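Local atomic coordinates of 3-oxoacyl-[acyl-carrier-protein] synthase 3 (Micrococcus luteus NCTC 2665, PDB entry 4EWP), a protein that probably catalyses the first condensation step of fatty acid synthesis, joining an acetyl group from acetyl-CoA to two carbons from malonyl-ACP. Residues G81-V87 and E108-T112. Numbering follows the deposited sequence.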
loop_
_atom_site.group_PDB
_atom_site.type_symbol
_atom_site.label_atom_id
_atom_site.label_comp_id
_atom_site.label_asym_id
_atom_site.label_seq_id
_atom_site.Cartn_x
_atom_site.Cartn_y
_atom_site.Cartn_z
ATOM N N GLY A 81 8.691 -20.023 5.683
ATOM C CA GLY A 81 8.697 -18.769 4.949
ATOM C C GLY A 81 8.680 -19.012 3.457
ATOM O O GLY A 81 7.909 -18.385 2.713
ATOM N N SER A 82 9.522 -19.952 3.029
ATOM C CA SER A 82 9.716 -20.221 1.610
ATOM C C SER A 82 8.485 -20.784 0.915
ATOM O O SER A 82 8.434 -20.826 -0.311
ATOM C CB SER A 82 10.916 -21.144 1.399
ATOM O OG SER A 82 10.869 -22.246 2.290
ATOM N N ASP A 83 7.499 -21.229 1.689
ATOM C CA ASP A 83 6.239 -21.667 1.101
ATOM C C ASP A 83 5.339 -20.502 0.681
ATOM O O ASP A 83 4.384 -20.705 -0.066
ATOM C CB ASP A 83 5.479 -22.595 2.052
ATOM C CG ASP A 83 6.213 -23.911 2.289
ATOM O OD1 ASP A 83 6.642 -24.540 1.294
ATOM O OD2 ASP A 83 6.375 -24.302 3.464
ATOM N N LEU A 84 5.639 -19.292 1.144
ATOM C CA LEU A 84 4.798 -18.141 0.808
ATOM C C LEU A 84 5.061 -17.599 -0.610
ATOM O O LEU A 84 6.200 -17.530 -1.047
ATOM C CB LEU A 84 4.987 -17.020 1.833
ATOM C CG LEU A 84 4.676 -17.326 3.297
ATOM C CD1 LEU A 84 5.227 -16.205 4.170
ATOM C CD2 LEU A 84 3.165 -17.561 3.556
ATOM N N ASP A 85 4.001 -17.204 -1.314
ATOM C CA ASP A 85 4.115 -16.712 -2.681
ATOM C C ASP A 85 3.870 -15.212 -2.722
ATOM O O ASP A 85 4.026 -14.601 -3.777
ATOM C CB ASP A 85 3.081 -17.385 -3.592
ATOM C CG ASP A 85 3.170 -18.883 -3.566
ATOM O OD1 ASP A 85 4.293 -19.413 -3.418
ATOM O OD2 ASP A 85 2.112 -19.536 -3.690
ATOM N N ALA A 86 3.457 -14.634 -1.590
ATOM C CA ALA A 86 3.221 -13.193 -1.485
ATOM C C ALA A 86 3.113 -12.760 -0.031
ATOM O O ALA A 86 2.676 -13.537 0.824
ATOM C CB ALA A 86 1.966 -12.799 -2.241
ATOM N N VAL A 87 3.502 -11.520 0.241
ATOM C CA VAL A 87 3.504 -10.985 1.593
ATOM C C VAL A 87 2.833 -9.630 1.529
ATOM O O VAL A 87 3.319 -8.739 0.845
ATOM C CB VAL A 87 4.946 -10.784 2.136
ATOM C CG1 VAL A 87 4.922 -10.086 3.470
ATOM C CG2 VAL A 87 5.694 -12.112 2.241
ATOM N N GLU A 108 13.014 -11.403 6.656
ATOM C CA GLU A 108 13.248 -11.911 8.009
ATOM C C GLU A 108 12.662 -13.300 8.188
ATOM O O GLU A 108 13.243 -14.136 8.886
ATOM C CB GLU A 108 12.637 -10.982 9.063
ATOM C CG GLU A 108 12.947 -9.500 8.907
ATOM C CD GLU A 108 14.356 -9.146 9.330
ATOM O OE1 GLU A 108 15.138 -10.079 9.623
ATOM O OE2 GLU A 108 14.675 -7.933 9.372
ATOM N N ILE A 109 11.505 -13.547 7.576
ATOM C CA ILE A 109 10.826 -14.823 7.784
ATOM C C ILE A 109 11.218 -15.858 6.751
ATOM O O ILE A 109 10.673 -16.954 6.742
ATOM C CB ILE A 109 9.286 -14.697 7.812
ATOM C CG1 ILE A 109 8.743 -14.323 6.428
ATOM C CG2 ILE A 109 8.848 -13.716 8.901
ATOM C CD1 ILE A 109 7.251 -14.035 6.410
ATOM N N GLY A 110 12.158 -15.518 5.877
ATOM C CA GLY A 110 12.634 -16.498 4.913
ATOM C C GLY A 110 11.740 -16.704 3.698
ATOM O O GLY A 110 11.817 -17.755 3.050
ATOM N N ALA A 111 10.919 -15.700 3.379
ATOM C CA ALA A 111 10.019 -15.742 2.216
ATOM C C ALA A 111 10.637 -15.271 0.890
ATOM O O ALA A 111 10.007 -15.413 -0.169
ATOM C CB ALA A 111 8.761 -14.937 2.493
ATOM N N THR A 112 11.836 -14.689 0.938
ATOM C CA THR A 112 12.509 -14.291 -0.293
ATOM C C THR A 112 12.512 -15.485 -1.242
ATOM O O THR A 112 12.797 -16.604 -0.827
ATOM C CB THR A 112 13.947 -13.823 -0.024
ATOM O OG1 THR A 112 13.920 -12.763 0.930
ATOM C CG2 THR A 112 14.621 -13.304 -1.319
HETATM O O HOH W 1 9.186 -17.719 -1.084
#
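The A111 methyl touches both L84 and V87: its CB lies 4.1 Å from L84 CD1 and 4.2 Å from V87 CG2. The same L84 CD1 meets I109 CD1 at 3.7 Å, the two side chains crossing at about a right angle. I109 CG1 sits between its own backbone N and carbonyl carbon (chi1 68°), and the extended chain beyond carries CD1 to the leucine. L146 of strand 144-152 touches L84, V87 and I109, while L74 and A70 of helix 62-76 add to the apolar packing.

Backbones meet closely at G81, where the lack of a side chain lets I109 O approach G81 CA to 3.2 Å in a CA-H...O contact. A second such contact, A111 CA to G81 O at 3.4 Å, runs the other way; G81 O also accepts from L84 N, closing the 3-10 turn.

One water bridges the segments, its O 3.0 Å from L84 O and 2.6 Å from A111 O.

G110, with positive phi (80°), ends helix 101-108 in a Schellman motif. The contact thus packs this helix end against the turn entering strand 86-90, within the N-terminal half of the thiolase fold, away from the predicted active site.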